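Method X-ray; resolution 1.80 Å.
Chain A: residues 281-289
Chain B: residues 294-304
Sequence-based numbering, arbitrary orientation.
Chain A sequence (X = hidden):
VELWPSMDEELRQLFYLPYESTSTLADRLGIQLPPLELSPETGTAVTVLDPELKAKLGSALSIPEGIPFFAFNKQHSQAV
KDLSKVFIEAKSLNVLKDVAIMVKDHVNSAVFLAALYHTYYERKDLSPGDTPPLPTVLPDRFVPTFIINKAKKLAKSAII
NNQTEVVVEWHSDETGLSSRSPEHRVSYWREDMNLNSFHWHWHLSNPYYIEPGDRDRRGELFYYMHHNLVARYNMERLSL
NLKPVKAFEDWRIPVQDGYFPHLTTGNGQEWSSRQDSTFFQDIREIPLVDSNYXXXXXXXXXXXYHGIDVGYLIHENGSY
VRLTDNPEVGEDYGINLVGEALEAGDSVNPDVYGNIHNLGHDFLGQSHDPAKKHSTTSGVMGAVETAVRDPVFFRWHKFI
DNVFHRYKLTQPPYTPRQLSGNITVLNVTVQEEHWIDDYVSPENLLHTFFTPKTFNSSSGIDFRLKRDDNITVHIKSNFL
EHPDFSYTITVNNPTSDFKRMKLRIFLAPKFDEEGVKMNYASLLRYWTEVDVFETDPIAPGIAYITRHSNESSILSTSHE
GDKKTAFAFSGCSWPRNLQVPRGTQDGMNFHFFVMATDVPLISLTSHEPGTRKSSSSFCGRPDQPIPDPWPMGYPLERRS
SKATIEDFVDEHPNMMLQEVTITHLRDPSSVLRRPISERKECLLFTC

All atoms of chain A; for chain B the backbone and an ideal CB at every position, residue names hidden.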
ATOM      1  N   GLN A 281      -1.066 -16.193  -8.797  1.00 13.46           N
ATOM      2  CA  GLN A 281      -1.491 -16.664  -7.470  1.00 14.10           C
ATOM      3  C   GLN A 281      -1.350 -18.164  -7.289  1.00 14.78           C
ATOM      4  O   GLN A 281      -1.368 -18.912  -8.266  1.00 13.85           O
ATOM      5  CB  GLN A 281      -2.953 -16.298  -7.229  1.00 16.15           C
ATOM      6  CG  GLN A 281      -3.237 -14.816  -7.244  1.00 15.34           C
ATOM      7  CD  GLN A 281      -4.669 -14.530  -7.641  1.00 26.64           C
ATOM      8  OE1 GLN A 281      -5.580 -14.681  -6.822  1.00 21.04           O
ATOM      9  NE2 GLN A 281      -4.885 -14.156  -8.916  1.00 19.03           N
ATOM     10  N   ASP A 282      -1.240 -18.588  -6.029  1.00 12.64           N
ATOM     11  CA  ASP A 282      -1.181 -20.012  -5.689  1.00 14.49           C
ATOM     12  C   ASP A 282      -2.322 -20.748  -6.375  1.00 15.78           C
ATOM     13  O   ASP A 282      -3.462 -20.274  -6.371  1.00 15.45           O
ATOM     14  CB  ASP A 282      -1.356 -20.226  -4.173  1.00 13.96           C
ATOM     15  CG  ASP A 282      -0.252 -19.594  -3.334  1.00 17.18           C
ATOM     16  OD1 ASP A 282       0.834 -19.272  -3.851  1.00 12.13           O
ATOM     17  OD2 ASP A 282      -0.466 -19.449  -2.111  1.00 16.97           O
ATOM     18  N   ILE A 283      -2.032 -21.904  -6.966  1.00 14.72           N
ATOM     19  CA  ILE A 283      -3.095 -22.670  -7.597  1.00 14.09           C
ATOM     20  C   ILE A 283      -3.557 -23.735  -6.650  1.00 16.37           C
ATOM     21  O   ILE A 283      -2.835 -24.691  -6.380  1.00 15.66           O
ATOM     22  CB  ILE A 283      -2.639 -23.352  -8.891  1.00 21.03           C
ATOM     23  CG1 ILE A 283      -2.193 -22.306  -9.900  1.00 17.02           C
ATOM     24  CG2 ILE A 283      -3.777 -24.198  -9.458  1.00 23.50           C
ATOM     25  CD1 ILE A 283      -3.259 -21.292 -10.261  1.00 19.78           C
ATOM     26  N   ARG A 284      -4.759 -23.556  -6.120  1.00 14.54           N
ATOM     27  CA  ARG A 284      -5.318 -24.530  -5.203  1.00 15.62           C
ATOM     28  C   ARG A 284      -6.171 -25.494  -6.016  1.00 17.71           C
ATOM     29  O   ARG A 284      -7.289 -25.180  -6.413  1.00 16.92           O
ATOM     30  CB  ARG A 284      -6.091 -23.828  -4.101  1.00 19.13           C
ATOM     31  CG  ARG A 284      -5.130 -23.290  -3.059  1.00 26.48           C
ATOM     32  CD  ARG A 284      -5.433 -21.883  -2.686  1.00 30.62           C
ATOM     33  NE  ARG A 284      -5.137 -20.936  -3.759  1.00 24.06           N
ATOM     34  CZ  ARG A 284      -5.502 -19.661  -3.700  1.00 26.03           C
ATOM     35  NH1 ARG A 284      -6.171 -19.229  -2.639  1.00 24.25           N
ATOM     36  NH2 ARG A 284      -5.209 -18.825  -4.688  1.00 20.58           N
ATOM     37  N   GLU A 285      -5.578 -26.644  -6.324  1.00 18.08           N
ATOM     38  CA  GLU A 285      -6.194 -27.615  -7.211  1.00 16.76           C
ATOM     39  C   GLU A 285      -7.358 -28.339  -6.557  1.00 19.39           C
ATOM     40  O   GLU A 285      -7.612 -28.198  -5.352  1.00 20.54           O
ATOM     41  CB  GLU A 285      -5.160 -28.659  -7.652  1.00 22.76           C
ATOM     42  CG  GLU A 285      -4.494 -28.357  -8.980  1.00 27.16           C
ATOM     43  CD  GLU A 285      -5.427 -28.564 -10.173  1.00 33.49           C
ATOM     44  OE1 GLU A 285      -4.929 -28.501 -11.311  1.00 39.61           O
ATOM     45  OE2 GLU A 285      -6.651 -28.783  -9.986  1.00 28.45           O
ATOM     46  N   ILE A 286      -8.078 -29.090  -7.383  1.00 21.05           N
ATOM     47  CA  ILE A 286      -9.032 -30.085  -6.908  1.00 19.79           C
ATOM     48  C   ILE A 286      -8.529 -31.410  -7.462  1.00 21.57           C
ATOM     49  O   ILE A 286      -8.530 -31.600  -8.674  1.00 24.56           O
ATOM     50  CB  ILE A 286     -10.443 -29.817  -7.445  1.00 28.26           C
ATOM     51  CG1 ILE A 286     -10.892 -28.405  -7.065  1.00 26.72           C
ATOM     52  CG2 ILE A 286     -11.433 -30.881  -6.918  1.00 25.54           C
ATOM     53  CD1 ILE A 286     -12.135 -27.932  -7.800  1.00 34.40           C
ATOM     54  N   PRO A 287      -8.060 -32.314  -6.586  1.00 23.20           N
ATOM     55  CA  PRO A 287      -8.032 -32.162  -5.128  1.00 24.16           C
ATOM     56  C   PRO A 287      -6.922 -31.229  -4.658  1.00 19.85           C
ATOM     57  O   PRO A 287      -5.932 -31.021  -5.374  1.00 19.91           O
ATOM     58  CB  PRO A 287      -7.755 -33.587  -4.639  1.00 23.94           C
ATOM     59  CG  PRO A 287      -6.907 -34.169  -5.734  1.00 26.13           C
ATOM     60  CD  PRO A 287      -7.456 -33.590  -7.015  1.00 25.86           C
ATOM     61  N   LEU A 288      -7.105 -30.675  -3.459  1.00 20.77           N
ATOM     62  CA  LEU A 288      -6.182 -29.699  -2.893  1.00 20.63           C
ATOM     63  C   LEU A 288      -4.757 -30.238  -2.787  1.00 22.76           C
ATOM     64  O   LEU A 288      -3.791 -29.479  -2.912  1.00 18.28           O
ATOM     65  CB  LEU A 288      -6.699 -29.236  -1.521  1.00 19.84           C
ATOM     66  CG  LEU A 288      -5.943 -28.150  -0.752  1.00 22.35           C
ATOM     67  CD1 LEU A 288      -5.872 -26.853  -1.565  1.00 22.84           C
ATOM     68  CD2 LEU A 288      -6.623 -27.908   0.593  1.00 17.77           C
ATOM     69  N   VAL A 289      -4.605 -31.547  -2.588  1.00 20.61           N
ATOM     70  CA  VAL A 289      -3.260 -32.107  -2.446  1.00 19.41           C
ATOM     71  C   VAL A 289      -2.440 -31.965  -3.726  1.00 19.58           C
ATOM     72  O   VAL A 289      -1.217 -32.099  -3.695  1.00 24.20           O
ATOM     73  CB  VAL A 289      -3.261 -33.586  -1.988  1.00 30.19           C
ATOM     74  CG1 VAL A 289      -3.886 -33.716  -0.599  1.00 24.74           C
ATOM     75  CG2 VAL A 289      -3.988 -34.465  -3.011  1.00 26.06           C
TER
ATOM     76  N   UNK B 294       0.415 -20.653   3.438  1.00 13.10           N
ATOM     77  CA  UNK B 294      -0.692 -19.927   4.070  1.00 11.48           C
ATOM     78  C   UNK B 294      -2.010 -20.178   3.334  1.00 12.98           C
ATOM     79  O   UNK B 294      -3.050 -20.434   3.958  1.00 14.29           O
ATOM     80  CB  UNK B 294      -0.391 -18.427   4.107  1.00 11.48           C
ATOM     81  N   UNK B 295      -1.983 -20.146   2.005  1.00 12.06           N
ATOM     82  CA  UNK B 295      -3.245 -20.314   1.275  1.00 13.35           C
ATOM     83  C   UNK B 295      -3.756 -21.747   1.348  1.00 15.55           C
ATOM     84  O   UNK B 295      -4.947 -21.993   1.176  1.00 15.92           O
ATOM     85  CB  UNK B 295      -3.068 -19.904  -0.188  1.00 13.35           C
ATOM     86  N   UNK B 296      -2.854 -22.685   1.618  1.00 14.19           N
ATOM     87  CA  UNK B 296      -3.232 -24.068   1.878  1.00 13.90           C
ATOM     88  C   UNK B 296      -4.044 -24.155   3.170  1.00 13.28           C
ATOM     89  O   UNK B 296      -5.146 -24.725   3.188  1.00 14.65           O
ATOM     90  CB  UNK B 296      -1.991 -24.960   1.962  1.00 13.90           C
ATOM     91  N   UNK B 297      -3.516 -23.569   4.244  1.00 13.63           N
ATOM     92  CA  UNK B 297      -4.253 -23.505   5.515  1.00 14.35           C
ATOM     93  C   UNK B 297      -5.582 -22.771   5.350  1.00 17.51           C
ATOM     94  O   UNK B 297      -6.603 -23.148   5.950  1.00 13.51           O
ATOM     95  CB  UNK B 297      -3.407 -22.814   6.587  1.00 14.35           C
ATOM     96  N   UNK B 298      -5.577 -21.721   4.534  1.00 13.31           N
ATOM     97  CA  UNK B 298      -6.808 -20.971   4.275  1.00 17.36           C
ATOM     98  C   UNK B 298      -7.861 -21.812   3.573  1.00 12.92           C
ATOM     99  O   UNK B 298      -9.060 -21.689   3.861  1.00 14.11           O
ATOM    100  CB  UNK B 298      -6.500 -19.731   3.434  1.00 17.36           C
ATOM    101  N   UNK B 299      -7.429 -22.669   2.656  1.00 12.19           N
ATOM    102  CA  UNK B 299      -8.395 -23.531   1.969  1.00 12.14           C
ATOM    103  C   UNK B 299      -8.926 -24.644   2.891  1.00 14.51           C
ATOM    104  O   UNK B 299     -10.122 -24.961   2.862  1.00 14.41           O
ATOM    105  CB  UNK B 299      -7.751 -24.148   0.726  1.00 12.14           C
ATOM    106  N   UNK B 300      -8.058 -25.213   3.723  1.00 13.19           N
ATOM    107  CA  UNK B 300      -8.544 -26.120   4.779  1.00 13.51           C
ATOM    108  C   UNK B 300      -9.601 -25.427   5.624  1.00 15.07           C
ATOM    109  O   UNK B 300     -10.638 -26.015   5.951  1.00 15.12           O
ATOM    110  CB  UNK B 300      -7.390 -26.593   5.666  1.00 13.51           C
ATOM    111  N   UNK B 301      -9.342 -24.175   5.985  1.00 12.37           N
ATOM    112  CA  UNK B 301     -10.283 -23.403   6.788  1.00 13.42           C
ATOM    113  C   UNK B 301     -11.593 -23.171   6.034  1.00 14.98           C
ATOM    114  O   UNK B 301     -12.682 -23.299   6.599  1.00 14.57           O
ATOM    115  CB  UNK B 301      -9.662 -22.064   7.190  1.00 13.42           C
ATOM    116  N   UNK B 302     -11.482 -22.828   4.756  1.00 14.98           N
ATOM    117  CA  UNK B 302     -12.668 -22.645   3.917  1.00 18.46           C
ATOM    118  C   UNK B 302     -13.512 -23.931   3.868  1.00 16.77           C
ATOM    119  O   UNK B 302     -14.747 -23.893   4.030  1.00 15.49           O
ATOM    120  CB  UNK B 302     -12.256 -22.229   2.503  1.00 18.46           C
ATOM    121  N   UNK B 303     -12.842 -25.065   3.675  1.00 14.91           N
ATOM    122  CA  UNK B 303     -13.526 -26.360   3.631  1.00 14.59           C
ATOM    123  C   UNK B 303     -14.227 -26.665   4.955  1.00 14.71           C
ATOM    124  O   UNK B 303     -15.352 -27.168   4.973  1.00 14.98           O
ATOM    125  CB  UNK B 303     -12.531 -27.474   3.298  1.00 14.59           C
ATOM    126  N   UNK B 304     -13.550 -26.378   6.058  1.00 14.05           N
ATOM    127  CA  UNK B 304     -14.104 -26.663   7.374  1.00 14.87           C
ATOM    128  C   UNK B 304     -15.284 -25.752   7.703  1.00 19.13           C
ATOM    129  O   UNK B 304     -16.296 -26.206   8.268  1.00 15.43           O
ATOM    130  CB  UNK B 304     -13.019 -26.518   8.442  1.00 14.87           C
TER

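Chain B is helical from 294 to 304, and chain A passes it as a loop that leads into a 3-10 segment at A:Leu288, so only some positions of the helix face it.

At position 294 CA-to-CB points sideways and chain A has nothing within 5.5 Å of the ideal CB; many side chains would suit a site so loosely defined, and the residue is B:Val294, which makes no contact.

Position 295 is the most constrained. Its CA-to-CB bond points toward chain A, and the ideal CB lies only 3.3 Å from A:Asp282 OD2 and 4.0 Å from A:Arg284 CD. So little space beside a carboxylate favours a small residue, serine, alanine or glycine, with a hydroxyl donor best matched to the acid. The residue is B:Ser295, with chi1 in p. Its OG donates a short hydrogen bond to A:Asp282 OD2 (2.6 Å), while its CB lies over one face of the A:Arg284 guanidinium. Two waters reinforce the site through the backbone: water 1 accepts from B:Ser295 N and donates to A:Asp282 OD2, and water 2 accepts from A:Arg284 NH1 and donates to B:Ser295 O. The arginine is itself steadied by A:Arg284 NH2 donating to A:Asp282 O (2.8 Å).

Positions 296 and 297 direct CA-to-CB away, leaving the choice open as far as chain A is concerned; they are B:Gln296 and B:Leu297. Position 298 points sideways into space that chain A leaves free, where a polar or long residue would fit; it is B:Glu298.

One turn after 295, position 299 again points toward chain A. Its ideal CB is 3.9 Å from A:Leu288 CD2 and 4.7 Å from A:Arg284 CG, an apolar setting for leucine, isoleucine or methionine. B:Met299 fills it, its CG 3.9 Å from A:Leu288 CD2 and its CE 4.2 Å from A:Arg284 CB.

Position 300 points sideways, with A:Leu288 CD2 5.3 Å from the ideal CB, so a large apolar or aromatic side chain could reach back. B:Trp300 does: its CD1 comes to 3.4 Å from A:Leu288 CD2, which approaches the ring obliquely.

Positions 301 and 302 are out of reach and unconstrained by chain A; they are B:Arg301 and B:Thr302, whose OG1 donates to B:Glu298 O.

Position 303 points toward chain A across a gap, so a longer side chain is needed for contact, whether apolar, aromatic or polar. B:His303 brings CE1 to 4.2 Å from A:Leu288 CD2. Position 304, out of reach, is B:Leu304.

Chain B (294-304) VSQLEMWRTHL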
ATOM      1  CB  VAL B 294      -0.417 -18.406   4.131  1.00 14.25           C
ATOM      2  CG1 VAL B 294      -1.630 -17.663   4.729  1.00 14.13           C
ATOM      3  CG2 VAL B 294       0.843 -18.113   4.936  1.00 14.64           C
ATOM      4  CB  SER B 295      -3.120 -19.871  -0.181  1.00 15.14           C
ATOM      5  OG  SER B 295      -2.329 -20.784  -0.914  1.00 16.12           O
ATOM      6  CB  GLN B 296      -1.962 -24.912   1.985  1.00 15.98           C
ATOM      7  CG  GLN B 296      -2.172 -26.410   2.246  1.00 17.69           C
ATOM      8  CD  GLN B 296      -0.839 -27.097   2.470  1.00 19.67           C
ATOM      9  OE1 GLN B 296       0.075 -26.508   3.062  1.00 16.66           O
ATOM     10  NE2 GLN B 296      -0.702 -28.334   1.980  1.00 19.24           N
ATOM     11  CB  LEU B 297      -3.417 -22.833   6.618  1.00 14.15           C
ATOM     12  CG  LEU B 297      -2.443 -23.730   7.403  1.00 14.56           C
ATOM     13  CD1 LEU B 297      -1.365 -24.333   6.484  1.00 14.49           C
ATOM     14  CD2 LEU B 297      -1.787 -22.963   8.560  1.00 18.32           C
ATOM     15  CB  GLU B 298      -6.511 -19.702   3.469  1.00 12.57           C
ATOM     16  CG  GLU B 298      -5.779 -18.666   4.295  1.00 14.66           C
ATOM     17  CD  GLU B 298      -5.308 -17.477   3.490  1.00 23.11           C
ATOM     18  OE1 GLU B 298      -5.199 -17.595   2.248  1.00 21.69           O
ATOM     19  OE2 GLU B 298      -5.015 -16.431   4.115  1.00 18.86           O
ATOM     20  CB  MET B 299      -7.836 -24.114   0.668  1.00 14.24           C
ATOM     21  CG  MET B 299      -8.941 -24.808  -0.155  1.00 17.84           C
ATOM     22  SD  MET B 299     -10.305 -23.704  -0.611  1.00 19.05           S
ATOM     23  CE  MET B 299      -9.490 -22.733  -1.908  1.00 15.77           C
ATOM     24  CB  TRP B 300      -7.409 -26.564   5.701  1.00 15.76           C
ATOM     25  CG  TRP B 300      -6.372 -27.433   5.050  1.00 15.44           C
ATOM     26  CD1 TRP B 300      -6.534 -28.224   3.966  1.00 14.24           C
ATOM     27  CD2 TRP B 300      -5.016 -27.605   5.484  1.00 13.43           C
ATOM     28  NE1 TRP B 300      -5.348 -28.874   3.669  1.00 17.27           N
ATOM     29  CE2 TRP B 300      -4.410 -28.517   4.597  1.00 14.71           C
ATOM     30  CE3 TRP B 300      -4.264 -27.080   6.541  1.00 13.53           C
ATOM     31  CZ2 TRP B 300      -3.077 -28.913   4.735  1.00 17.07           C
ATOM     32  CZ3 TRP B 300      -2.942 -27.472   6.676  1.00 14.96           C
ATOM     33  CH2 TRP B 300      -2.361 -28.382   5.777  1.00 15.09           C
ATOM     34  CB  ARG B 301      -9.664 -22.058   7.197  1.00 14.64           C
ATOM     35  CG  ARG B 301     -10.607 -21.195   8.049  1.00 16.33           C
ATOM     36  CD  ARG B 301      -9.903 -19.934   8.541  1.00 19.18           C
ATOM     37  NE  ARG B 301      -9.507 -19.049   7.444  1.00 17.62           N
ATOM     38  CZ  ARG B 301      -8.772 -17.947   7.612  1.00 22.14           C
ATOM     39  NH1 ARG B 301      -8.363 -17.593   8.823  1.00 21.40           N
ATOM     40  NH2 ARG B 301      -8.470 -17.184   6.581  1.00 18.74           N
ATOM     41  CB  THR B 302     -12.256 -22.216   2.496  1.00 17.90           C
ATOM     42  OG1 THR B 302     -11.645 -20.914   2.558  1.00 17.86           O
ATOM     43  CG2 THR B 302     -13.464 -22.165   1.556  1.00 16.12           C
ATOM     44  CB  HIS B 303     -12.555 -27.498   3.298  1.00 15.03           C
ATOM     45  CG  HIS B 303     -12.097 -27.526   1.861  1.00 15.27           C
ATOM     46  ND1 HIS B 303     -11.002 -28.235   1.455  1.00 13.29           N
ATOM     47  CD2 HIS B 303     -12.619 -26.931   0.756  1.00 20.08           C
ATOM     48  CE1 HIS B 303     -10.842 -28.074   0.139  1.00 18.24           C
ATOM     49  NE2 HIS B 303     -11.799 -27.297  -0.301  1.00 18.30           N
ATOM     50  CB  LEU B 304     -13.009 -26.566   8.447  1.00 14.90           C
ATOM     51  CG  LEU B 304     -13.433 -26.885   9.887  1.00 16.76           C
ATOM     52  CD1 LEU B 304     -14.015 -28.310   9.985  1.00 16.60           C
ATOM     53  CD2 LEU B 304     -12.243 -26.712  10.837  1.00 16.90           C
TER
HETATM   54  O   HOH W   1       0.254 -19.116   0.492  1.00 14.46           O
HETATM   55  O   HOH W   2      -6.900 -20.572  -0.186  1.00 16.07           O
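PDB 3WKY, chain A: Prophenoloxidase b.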